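Local coordinates for protein orotidine 5'-phosphate decarboxylase (Pyrococcus horikoshii, PDB 2CZF) that probably catalyses the decarboxylation of orotidine 5'-monophosphate to uridine 5'-monophosphate, the final step of de novo UMP synthesis, at residues A[1-6]-A[25-30]; A[52-57]-A[78-83]; A[105-110]-A[137-142]; A[159-164]-A[177-182]. All coordinates share one frame; numbering follows the deposited sequence.

Contact 1 (A[1-6]-A[25-30]). With XMP (xanthosine-5'-monophosphate), chain C.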
# COMPACT_ATOMS: atom_id res chain seq x y z
N MET A 1 -15.55 20.11 -9.55
CA MET A 1 -15.53 19.50 -8.19
C MET A 1 -14.08 19.20 -7.77
O MET A 1 -13.42 18.32 -8.32
CB MET A 1 -16.40 18.25 -8.19
CG MET A 1 -17.85 18.54 -8.53
SD MET A 1 -18.74 17.03 -8.29
CE MET A 1 -18.96 17.12 -6.51
N ILE A 2 -13.62 19.95 -6.78
CA ILE A 2 -12.25 19.87 -6.28
C ILE A 2 -11.93 18.92 -5.12
O ILE A 2 -12.67 18.81 -4.14
CB ILE A 2 -11.78 21.28 -5.85
CG1 ILE A 2 -11.88 22.24 -7.04
CG2 ILE A 2 -10.36 21.22 -5.29
CD1 ILE A 2 -11.51 23.68 -6.70
N VAL A 3 -10.80 18.23 -5.23
CA VAL A 3 -10.36 17.32 -4.17
C VAL A 3 -9.06 17.88 -3.61
O VAL A 3 -8.07 18.03 -4.34
CB VAL A 3 -10.08 15.88 -4.69
CG1 VAL A 3 -9.56 15.02 -3.54
CG2 VAL A 3 -11.34 15.26 -5.26
N LEU A 4 -9.06 18.20 -2.32
CA LEU A 4 -7.87 18.76 -1.67
C LEU A 4 -6.94 17.65 -1.18
O LEU A 4 -7.33 16.82 -0.36
CB LEU A 4 -8.26 19.64 -0.49
CG LEU A 4 -7.09 20.24 0.31
CD1 LEU A 4 -6.39 21.30 -0.52
CD2 LEU A 4 -7.61 20.85 1.61
N ALA A 5 -5.72 17.65 -1.69
CA ALA A 5 -4.71 16.67 -1.28
C ALA A 5 -4.04 17.27 -0.05
O ALA A 5 -3.10 18.06 -0.17
CB ALA A 5 -3.70 16.47 -2.39
N LEU A 6 -4.55 16.92 1.12
CA LEU A 6 -4.02 17.47 2.36
C LEU A 6 -2.66 16.89 2.73
O LEU A 6 -2.52 16.28 3.78
CB LEU A 6 -5.02 17.25 3.49
CG LEU A 6 -4.86 18.15 4.71
CD1 LEU A 6 -4.86 19.61 4.28
CD2 LEU A 6 -5.98 17.89 5.70
N ILE A 25 -14.40 22.80 -1.75
CA ILE A 25 -13.97 21.45 -2.11
C ILE A 25 -15.07 20.42 -1.90
O ILE A 25 -15.98 20.63 -1.11
CB ILE A 25 -12.67 21.05 -1.34
CG1 ILE A 25 -12.92 20.94 0.17
CG2 ILE A 25 -11.60 22.09 -1.60
CD1 ILE A 25 -11.68 20.48 0.96
N SER A 26 -14.98 19.32 -2.63
CA SER A 26 -15.97 18.25 -2.57
C SER A 26 -15.51 17.07 -1.71
O SER A 26 -16.33 16.36 -1.13
CB SER A 26 -16.30 17.77 -3.98
OG SER A 26 -16.59 18.86 -4.84
N MET A 27 -14.20 16.85 -1.67
CA MET A 27 -13.63 15.78 -0.86
C MET A 27 -12.26 16.19 -0.39
O MET A 27 -11.67 17.13 -0.91
CB MET A 27 -13.48 14.48 -1.67
CG MET A 27 -14.79 13.87 -2.09
SD MET A 27 -14.90 13.59 -3.86
CE MET A 27 -15.27 11.86 -3.92
N ILE A 28 -11.77 15.46 0.60
CA ILE A 28 -10.44 15.69 1.16
C ILE A 28 -9.72 14.36 0.99
O ILE A 28 -10.24 13.33 1.40
CB ILE A 28 -10.50 15.97 2.68
CG1 ILE A 28 -11.28 17.27 2.95
CG2 ILE A 28 -9.08 16.05 3.24
CD1 ILE A 28 -11.56 17.52 4.43
N LYS A 29 -8.53 14.39 0.39
CA LYS A 29 -7.77 13.15 0.19
C LYS A 29 -6.60 13.08 1.18
O LYS A 29 -5.80 14.00 1.25
CB LYS A 29 -7.20 13.07 -1.24
CG LYS A 29 -6.36 11.81 -1.50
CD LYS A 29 -5.83 11.71 -2.93
CE LYS A 29 -4.57 12.52 -3.15
NZ LYS A 29 -3.48 12.00 -2.28
N VAL A 30 -6.52 11.99 1.95
CA VAL A 30 -5.41 11.82 2.88
C VAL A 30 -4.59 10.59 2.47
O VAL A 30 -5.13 9.64 1.88
CB VAL A 30 -5.88 11.65 4.35
CG1 VAL A 30 -6.83 12.77 4.72
CG2 VAL A 30 -6.55 10.30 4.54
P XMP C . 0.49 18.29 -6.29
O1P XMP C . 1.58 18.41 -7.28
O2P XMP C . -0.69 19.36 -6.55
O5' XMP C . -0.22 16.84 -6.29
O3P XMP C . 1.00 18.54 -4.78
C5' XMP C . -1.58 16.73 -5.87
C4' XMP C . -1.94 15.28 -5.56
O4' XMP C . -1.52 14.46 -6.67
C1' XMP C . -0.82 13.34 -6.10
N9 XMP C . 0.01 12.67 -7.13
C4 XMP C . -0.27 11.50 -7.69
N3 XMP C . -1.32 10.59 -7.51
N1 XMP C . -0.33 9.14 -9.16
C2 XMP C . -1.36 9.41 -8.25
O2 XMP C . -2.29 8.61 -8.11
C6 XMP C . 0.72 10.05 -9.33
O6 XMP C . 1.62 9.79 -10.13
C5 XMP C . 0.74 11.23 -8.60
N7 XMP C . 1.59 12.25 -8.56
C8 XMP C . 1.14 13.13 -7.66
C2' XMP C . -0.01 14.00 -4.99
O2' XMP C . 0.46 13.01 -4.08
C3' XMP C . -1.15 14.79 -4.34
O3' XMP C . -1.96 13.90 -3.56
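Two parallel strands meet here in the wall of the barrel: Val3 pairs with Met27, Leu4 with Ile28 and Ala5 with Lys29, and the short strand axes come within 4.7 Å. Four backbone bonds run along the seam. It starts at Ile2 O, which takes Ser26 N at 2.8 Å in its carbonyl plane. Leu4 then bonds to the neighbouring strand through both its N and its O, the N donating to Met27 O and the O receiving Lys29 N almost straight (173°). Leu6 N closes the series on Lys29 O. The pair is the first beta-alpha-beta unit of a TIM barrel, with helix 11-21 carrying the chain from one strand to the next. Val3, Ala5, Met27 and Lys29 face the barrel interior. There Val3 CG1 rests on Lys29 CB at 3.8 Å, the two side chains crossing at about a right angle, while Met27 bends off toward Tyr181 and strand 53-60. On the other face, chi1 of 65° puts Ile25 CG1 between the backbone N and the carbonyl carbon, from where CD1 reaches Leu4 CB (3.8 Å). Ile2 CG2 meets Ile25 CG2 on this side, and helix 194-205 packs against Ile2. Met1 curls at its third torsion to bring CE beside Ser26 OG at the more exposed start of the pair. At the opposite end Lys29, extended to CD and then bent twice, delivers NZ to the ribose O3' of bound xanthosine monophosphate at 2.7 Å. The same ammonium makes a salt bridge with Asp57, and Ala5 CB lies 3.3 Å from that O3'.

Contact 2 (A[52-57]-A[78-83])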
# COMPACT_ATOMS: atom_id res chain seq x y z
N VAL A 52 -16.58 17.56 4.96
CA VAL A 52 -16.30 17.11 3.60
C VAL A 52 -15.95 15.62 3.51
O VAL A 52 -15.24 15.10 4.37
CB VAL A 52 -15.11 17.91 3.01
CG1 VAL A 52 -14.98 17.64 1.54
CG2 VAL A 52 -15.30 19.40 3.28
N GLU A 53 -16.45 14.94 2.48
CA GLU A 53 -16.16 13.51 2.31
C GLU A 53 -14.65 13.30 2.26
O GLU A 53 -13.90 14.22 1.95
CB GLU A 53 -16.82 12.96 1.04
CG GLU A 53 -18.30 12.63 1.23
CD GLU A 53 -18.95 12.00 0.02
OE1 GLU A 53 -20.02 11.37 0.18
OE2 GLU A 53 -18.40 12.14 -1.10
N ILE A 54 -14.21 12.09 2.58
CA ILE A 54 -12.78 11.82 2.58
C ILE A 54 -12.37 10.60 1.76
O ILE A 54 -13.04 9.56 1.79
CB ILE A 54 -12.25 11.68 4.03
CG1 ILE A 54 -10.78 11.24 4.03
CG2 ILE A 54 -13.10 10.68 4.79
CD1 ILE A 54 -10.12 11.24 5.40
N ILE A 55 -11.28 10.78 1.02
CA ILE A 55 -10.70 9.74 0.18
C ILE A 55 -9.41 9.31 0.86
O ILE A 55 -8.54 10.16 1.10
CB ILE A 55 -10.30 10.26 -1.23
CG1 ILE A 55 -11.54 10.66 -2.03
CG2 ILE A 55 -9.51 9.20 -1.99
CD1 ILE A 55 -11.21 11.26 -3.40
N ALA A 56 -9.29 8.03 1.18
CA ALA A 56 -8.06 7.53 1.80
C ALA A 56 -7.18 7.00 0.66
O ALA A 56 -7.43 5.92 0.12
CB ALA A 56 -8.38 6.42 2.80
N ASP A 57 -6.17 7.77 0.29
CA ASP A 57 -5.27 7.38 -0.78
C ASP A 57 -4.30 6.36 -0.22
O ASP A 57 -3.21 6.71 0.22
CB ASP A 57 -4.50 8.61 -1.28
CG ASP A 57 -3.70 8.31 -2.53
OD1 ASP A 57 -3.73 7.15 -2.98
OD2 ASP A 57 -3.05 9.24 -3.05
N GLY A 78 -14.14 6.50 9.11
CA GLY A 78 -14.82 7.62 8.48
C GLY A 78 -14.50 7.89 7.02
O GLY A 78 -15.12 8.75 6.40
N ALA A 79 -13.54 7.18 6.44
CA ALA A 79 -13.21 7.39 5.04
C ALA A 79 -14.42 7.03 4.20
O ALA A 79 -15.13 6.08 4.51
CB ALA A 79 -12.01 6.50 4.63
N ASP A 80 -14.67 7.80 3.14
CA ASP A 80 -15.80 7.52 2.24
C ASP A 80 -15.36 6.70 1.02
O ASP A 80 -16.15 5.95 0.45
CB ASP A 80 -16.44 8.84 1.78
CG ASP A 80 -17.05 9.61 2.93
OD1 ASP A 80 -18.06 9.12 3.48
OD2 ASP A 80 -16.53 10.68 3.29
N TYR A 81 -14.11 6.85 0.60
CA TYR A 81 -13.59 6.10 -0.55
C TYR A 81 -12.19 5.65 -0.21
O TYR A 81 -11.49 6.29 0.57
CB TYR A 81 -13.50 6.98 -1.81
CG TYR A 81 -14.71 7.81 -2.11
CD1 TYR A 81 -14.99 8.97 -1.38
CD2 TYR A 81 -15.60 7.44 -3.12
CE1 TYR A 81 -16.12 9.73 -1.65
CE2 TYR A 81 -16.73 8.20 -3.39
CZ TYR A 81 -16.98 9.34 -2.65
OH TYR A 81 -18.10 10.12 -2.93
N VAL A 82 -11.76 4.54 -0.81
CA VAL A 82 -10.41 4.06 -0.62
C VAL A 82 -9.83 3.80 -2.00
O VAL A 82 -10.48 3.17 -2.84
CB VAL A 82 -10.37 2.75 0.19
CG1 VAL A 82 -8.92 2.18 0.22
CG2 VAL A 82 -10.83 3.01 1.61
N ILE A 83 -8.62 4.31 -2.25
CA ILE A 83 -7.98 4.10 -3.55
C ILE A 83 -7.25 2.76 -3.47
O ILE A 83 -6.53 2.50 -2.51
CB ILE A 83 -6.98 5.23 -3.89
CG1 ILE A 83 -7.73 6.57 -4.00
CG2 ILE A 83 -6.27 4.90 -5.19
CD1 ILE A 83 -6.84 7.77 -4.27
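Tyr81 lies obliquely against Ile55, its CD1 3.9 Å from Ile55 CG1, and sends its hydroxyl on to Glu53. There Tyr81 OH donates to Glu53 OE2 at 2.7 Å; the carboxylate is turned 73° from the ring, and the hydroxyl meets it from above its plane. An alanine in place of Glu53 takes the carboxylate away and would probably leave the Tyr81 hydroxyl without this acceptor and the ring freer to turn. Asp80 crosses the stem of Glu53 at about a right angle and takes Ile54 N on OD2 (2.8 Å) through its anti lone pair. Lys47 forms a salt bridge with that same oxygen, which probably eases the closeness of the two acids. Ile54 O is gripped twice, by Asp80 N and Tyr81 N, and Ile54 CG2 is pressed to 3.3 Å from Ala79 CA, a tight fit. Farther along, Ala56 N reaches Tyr81 O nearly straight (177°) and Ala56 O accepts Ile83 N. Ile83 packs CG1 on Ile55 CG2, and its CD1 lies 3.4 Å from Asp57 OD1. The Asp57 carboxylate forms salt bridges with Lys29 and with the proton donor Lys59, placing this end in the substrate site. Gly78 follows helix 64-76 in a Schellman motif and leads the chain to strand 81-85, completing a right-handed beta-alpha-beta crossover of the TIM barrel.

Contact 3 (A[105-110]-A[137-142]); sequences VVEMSH and IAPGTR. With XMP (xanthosine-5'-monophosphate), chain C.
Pro139 carries the close packing of this contact, touching Glu107 with CG and Ser109 with CB. Its CG sits 3.4 Å from Glu107 OE2, and the extended glutamate passes it at about a right angle. Chi1 of 175° puts Glu107 CG opposite the backbone N, carrying the acid across the proline toward helix 143-152, where Arg145 forms a salt bridge with OE1. Next to this, Pro139 CB meets Ser109 CB at 3.7 Å. Both segments are loops that follow neighbouring barrel strands, 101-105 and 135-137, at the C-terminal mouth where TIM barrels place their active sites. Ser109 also holds a ligand: its OG donates to O6 of bound xanthosine monophosphate at 2.8 Å, and its N adds a longer bond of 3.2 Å to the same atom. Ile137 CG2 lies to one side of the base plane beside O2, 3.7 Å from it. Away from the proline the fit slackens. Between Glu107 and Ile137 the backbones stand apart and a water fills in, accepting from Glu107 N at 2.9 Å and donating to Ile137 O; Val106 CG2 approaches that carbonyl too. Beyond Pro139 the chain swings toward solvent, with Thr141 and Arg142 exposed and Arg142 paired with Glu144. Met108 points the other way, onto Ile63 of the second subunit, and His110 NE2 bonds to Val88 O of that same subunit.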
# COMPACT_ATOMS: atom_id res chain seq x y z
N VAL A 105 -6.75 2.42 -9.38
CA VAL A 105 -5.57 2.96 -10.06
C VAL A 105 -5.37 2.21 -11.39
O VAL A 105 -5.09 1.02 -11.38
CB VAL A 105 -4.31 2.78 -9.21
CG1 VAL A 105 -3.07 3.15 -10.01
CG2 VAL A 105 -4.43 3.62 -7.95
N VAL A 106 -5.52 2.90 -12.52
CA VAL A 106 -5.34 2.27 -13.82
C VAL A 106 -4.12 2.80 -14.59
O VAL A 106 -3.72 2.21 -15.59
CB VAL A 106 -6.61 2.44 -14.70
CG1 VAL A 106 -7.82 1.88 -13.96
CG2 VAL A 106 -6.82 3.90 -15.05
N GLU A 107 -3.54 3.90 -14.12
CA GLU A 107 -2.38 4.52 -14.75
C GLU A 107 -1.66 5.44 -13.75
O GLU A 107 -2.29 6.01 -12.88
CB GLU A 107 -2.82 5.35 -15.96
CG GLU A 107 -1.70 6.14 -16.62
CD GLU A 107 -2.14 6.80 -17.92
OE1 GLU A 107 -2.75 6.11 -18.76
OE2 GLU A 107 -1.89 8.01 -18.10
N MET A 108 -0.34 5.58 -13.88
CA MET A 108 0.42 6.42 -12.96
C MET A 108 1.34 7.41 -13.70
O MET A 108 1.65 7.21 -14.87
CB MET A 108 1.19 5.54 -11.97
CG MET A 108 0.26 4.70 -11.09
SD MET A 108 1.12 3.87 -9.75
CE MET A 108 1.40 5.26 -8.62
N SER A 109 1.79 8.46 -13.02
CA SER A 109 2.59 9.46 -13.72
C SER A 109 4.09 9.54 -13.47
O SER A 109 4.75 10.40 -14.06
CB SER A 109 1.97 10.84 -13.52
OG SER A 109 2.35 11.40 -12.27
N HIS A 110 4.64 8.68 -12.62
CA HIS A 110 6.08 8.73 -12.37
C HIS A 110 6.82 7.90 -13.43
O HIS A 110 6.23 7.03 -14.09
CB HIS A 110 6.39 8.20 -10.96
CG HIS A 110 5.98 6.77 -10.76
ND1 HIS A 110 4.68 6.35 -10.89
CD2 HIS A 110 6.70 5.67 -10.45
CE1 HIS A 110 4.61 5.04 -10.67
NE2 HIS A 110 5.83 4.60 -10.41
N ILE A 137 -8.40 6.88 -11.09
CA ILE A 137 -7.48 8.02 -11.09
C ILE A 137 -6.87 8.11 -12.48
O ILE A 137 -6.59 7.10 -13.11
CB ILE A 137 -6.31 7.82 -10.10
CG1 ILE A 137 -6.81 7.80 -8.65
CG2 ILE A 137 -5.28 8.93 -10.31
CD1 ILE A 137 -7.16 9.17 -8.10
N ALA A 138 -6.67 9.34 -12.95
CA ALA A 138 -6.08 9.55 -14.26
C ALA A 138 -5.16 10.77 -14.17
O ALA A 138 -5.63 11.91 -14.09
CB ALA A 138 -7.17 9.80 -15.30
N PRO A 139 -3.83 10.54 -14.19
CA PRO A 139 -2.91 11.69 -14.11
C PRO A 139 -3.34 12.72 -15.14
O PRO A 139 -3.48 12.41 -16.32
CB PRO A 139 -1.56 11.06 -14.44
CG PRO A 139 -1.93 9.87 -15.31
CD PRO A 139 -3.13 9.31 -14.59
N GLY A 140 -3.57 13.95 -14.69
CA GLY A 140 -4.02 14.99 -15.59
C GLY A 140 -2.97 15.98 -16.04
O GLY A 140 -3.32 17.06 -16.54
N THR A 141 -1.70 15.64 -15.86
CA THR A 141 -0.62 16.52 -16.28
C THR A 141 -0.78 16.77 -17.78
O THR A 141 -0.45 17.84 -18.29
CB THR A 141 0.76 15.88 -16.02
OG1 THR A 141 0.88 14.67 -16.77
CG2 THR A 141 0.93 15.57 -14.53
N ARG A 142 -1.32 15.77 -18.47
CA ARG A 142 -1.54 15.83 -19.91
C ARG A 142 -3.02 15.53 -20.20
O ARG A 142 -3.45 14.38 -20.15
CB ARG A 142 -0.64 14.81 -20.59
CG ARG A 142 -0.11 15.23 -21.94
CD ARG A 142 1.09 14.36 -22.33
NE ARG A 142 0.80 12.93 -22.21
CZ ARG A 142 1.69 11.96 -22.41
NH1 ARG A 142 2.94 12.26 -22.75
NH2 ARG A 142 1.33 10.69 -22.28
P XMP C . 0.49 18.29 -6.29
O1P XMP C . 1.58 18.41 -7.28
O2P XMP C . -0.69 19.36 -6.55
O5' XMP C . -0.22 16.84 -6.29
O3P XMP C . 1.00 18.54 -4.78
C5' XMP C . -1.58 16.73 -5.87
C4' XMP C . -1.94 15.28 -5.56
O4' XMP C . -1.52 14.46 -6.67
C1' XMP C . -0.82 13.34 -6.10
N9 XMP C . 0.01 12.67 -7.13
C4 XMP C . -0.27 11.50 -7.69
N3 XMP C . -1.32 10.59 -7.51
N1 XMP C . -0.33 9.14 -9.16
C2 XMP C . -1.36 9.41 -8.25
O2 XMP C . -2.29 8.61 -8.11
C6 XMP C . 0.72 10.05 -9.33
O6 XMP C . 1.62 9.79 -10.13
C5 XMP C . 0.74 11.23 -8.60
N7 XMP C . 1.59 12.25 -8.56
C8 XMP C . 1.14 13.13 -7.66
C2' XMP C . -0.01 14.00 -4.99
O2' XMP C . 0.46 13.01 -4.08
C3' XMP C . -1.15 14.79 -4.34
O3' XMP C . -1.96 13.90 -3.56
O HOH W 1 -4.86 5.57 -12.16

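Contact 4 (A[159-164]-A[177-182]); sequences ILAPGI and AGADYI. With XMP (xanthosine-5'-monophosphate), chain C.
The Tyr181 ring has Ile159 O at its edge, near the ring plane, while the Leu160 side chain lies alongside, pointing the same way, its CG 3.8 Å from Tyr181 CD1 and oblique to the ring. Phe134 and Met1 also pack on this tyrosine. The flat base of the nucleotide meets Pro162, whose CG lies over it near N3 and whose CB comes 3.1 Å from O4' of the ribose. The strands pair in parallel. Ile159 O takes both Asp180 N (2.7 Å) and Tyr181 N in its carbonyl plane, and Ala161 N answers to Tyr181 O. Asp180 OD1 then receives Ile159 N at 2.9 Å from its anti side. Replacing Asp180 with an alanine would probably leave Ile159 N without its acceptor and the start of the pairing less well tied. On the outer face Ala161 CB touches Ala179 CB at 3.9 Å, and Ile164 CG1 crosses Ile182 against helix 170-177, which Gly178 follows in a Schellman motif. Polar bonds thus concentrate where the strand pair of this beta-alpha-beta unit begins, while Ile164 and Ile182 add apolar packing toward the end where Pro162, Gly163 and Ile164 belong to the substrate site.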
# COMPACT_ATOMS: atom_id res chain seq x y z
N ILE A 159 -13.83 10.15 -13.04
CA ILE A 159 -12.40 10.26 -13.24
C ILE A 159 -11.91 11.38 -12.32
O ILE A 159 -12.44 12.48 -12.34
CB ILE A 159 -12.03 10.63 -14.70
CG1 ILE A 159 -12.19 9.39 -15.61
CG2 ILE A 159 -10.60 11.15 -14.77
CD1 ILE A 159 -11.87 9.70 -17.08
N LEU A 160 -10.91 11.08 -11.49
CA LEU A 160 -10.35 12.07 -10.58
C LEU A 160 -8.91 12.26 -11.07
O LEU A 160 -8.18 11.27 -11.26
CB LEU A 160 -10.38 11.55 -9.14
CG LEU A 160 -11.75 11.17 -8.54
CD1 LEU A 160 -12.10 9.71 -8.91
CD2 LEU A 160 -11.67 11.31 -7.01
N ALA A 161 -8.51 13.51 -11.26
CA ALA A 161 -7.19 13.80 -11.78
C ALA A 161 -6.22 14.64 -10.96
O ALA A 161 -6.48 15.81 -10.68
CB ALA A 161 -7.33 14.43 -13.18
N PRO A 162 -5.10 14.04 -10.54
CA PRO A 162 -4.07 14.73 -9.75
C PRO A 162 -3.05 15.30 -10.75
O PRO A 162 -3.17 15.07 -11.96
CB PRO A 162 -3.49 13.62 -8.90
CG PRO A 162 -3.55 12.44 -9.83
CD PRO A 162 -4.91 12.57 -10.47
N GLY A 163 -2.06 16.02 -10.26
CA GLY A 163 -1.06 16.57 -11.16
C GLY A 163 -1.60 17.62 -12.13
O GLY A 163 -1.28 17.62 -13.33
N ILE A 164 -2.43 18.51 -11.61
CA ILE A 164 -2.98 19.58 -12.42
C ILE A 164 -1.96 20.71 -12.41
O ILE A 164 -1.46 21.09 -11.35
CB ILE A 164 -4.32 20.08 -11.84
CG1 ILE A 164 -5.33 18.92 -11.84
CG2 ILE A 164 -4.85 21.24 -12.67
CD1 ILE A 164 -5.54 18.27 -13.20
N ALA A 177 -11.36 17.92 -20.44
CA ALA A 177 -10.81 16.69 -21.00
C ALA A 177 -11.56 15.44 -20.52
O ALA A 177 -11.46 14.38 -21.13
CB ALA A 177 -9.33 16.58 -20.67
N GLY A 178 -12.29 15.56 -19.41
CA GLY A 178 -13.04 14.42 -18.90
C GLY A 178 -12.91 14.12 -17.41
O GLY A 178 -13.46 13.13 -16.93
N ALA A 179 -12.20 14.97 -16.68
CA ALA A 179 -12.03 14.76 -15.24
C ALA A 179 -13.26 15.25 -14.49
O ALA A 179 -13.70 16.39 -14.69
CB ALA A 179 -10.79 15.50 -14.74
N ASP A 180 -13.84 14.41 -13.64
CA ASP A 180 -15.01 14.83 -12.87
C ASP A 180 -14.52 15.58 -11.63
O ASP A 180 -15.21 16.45 -11.12
CB ASP A 180 -15.85 13.64 -12.42
CG ASP A 180 -16.50 12.91 -13.57
OD1 ASP A 180 -15.87 11.96 -14.08
OD2 ASP A 180 -17.62 13.30 -13.97
N TYR A 181 -13.33 15.20 -11.17
CA TYR A 181 -12.72 15.81 -9.99
C TYR A 181 -11.25 16.10 -10.29
O TYR A 181 -10.58 15.29 -10.93
CB TYR A 181 -12.76 14.86 -8.79
CG TYR A 181 -14.13 14.45 -8.34
CD1 TYR A 181 -14.83 13.43 -8.99
CD2 TYR A 181 -14.74 15.08 -7.26
CE1 TYR A 181 -16.12 13.07 -8.57
CE2 TYR A 181 -16.02 14.73 -6.83
CZ TYR A 181 -16.70 13.72 -7.49
OH TYR A 181 -17.97 13.39 -7.06
N ILE A 182 -10.76 17.25 -9.85
CA ILE A 182 -9.34 17.52 -10.04
C ILE A 182 -8.78 17.50 -8.63
O ILE A 182 -9.38 18.06 -7.72
CB ILE A 182 -9.03 18.90 -10.71
CG1 ILE A 182 -9.70 20.03 -9.94
CG2 ILE A 182 -9.43 18.86 -12.18
CD1 ILE A 182 -9.18 21.40 -10.30
P XMP C . 0.49 18.29 -6.29
O1P XMP C . 1.58 18.41 -7.28
O2P XMP C . -0.69 19.36 -6.55
O5' XMP C . -0.22 16.84 -6.29
O3P XMP C . 1.00 18.54 -4.78
C5' XMP C . -1.58 16.73 -5.87
C4' XMP C . -1.94 15.28 -5.56
O4' XMP C . -1.52 14.46 -6.67
C1' XMP C . -0.82 13.34 -6.10
N9 XMP C . 0.01 12.67 -7.13
C4 XMP C . -0.27 11.50 -7.69
N3 XMP C . -1.32 10.59 -7.51
N1 XMP C . -0.33 9.14 -9.16
C2 XMP C . -1.36 9.41 -8.25
O2 XMP C . -2.29 8.61 -8.11
C6 XMP C . 0.72 10.05 -9.33
O6 XMP C . 1.62 9.79 -10.13
C5 XMP C . 0.74 11.23 -8.60
N7 XMP C . 1.59 12.25 -8.56
C8 XMP C . 1.14 13.13 -7.66
C2' XMP C . -0.01 14.00 -4.99
O2' XMP C . 0.46 13.01 -4.08
C3' XMP C . -1.15 14.79 -4.34
O3' XMP C . -1.96 13.90 -3.56

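All four contacts are largely buried, though contact 3 trails into exposed Thr141 and Arg142 and contact 1 begins at exposed Met1. Contacts 1, 2 and 4 are parallel strand pairs of one barrel, each with its own connecting helix, whereas contact 3 joins two loops at the mouth through a water and a proline instead of backbone bonds. Contacts 1 and 2 adjoin in the sheet through Ile28 O and Ile55 N, contacts 1 and 4 through Val3 N and Ile182 O. Ala138 N of contact 3 reaches Leu160 O of contact 4. Contacts 2 and 4 share one device, an aspartate accepting an isoleucine N. Ile55 meets Leu160 across the interior. Contacts 1, 3 and 4 touch the nucleotide.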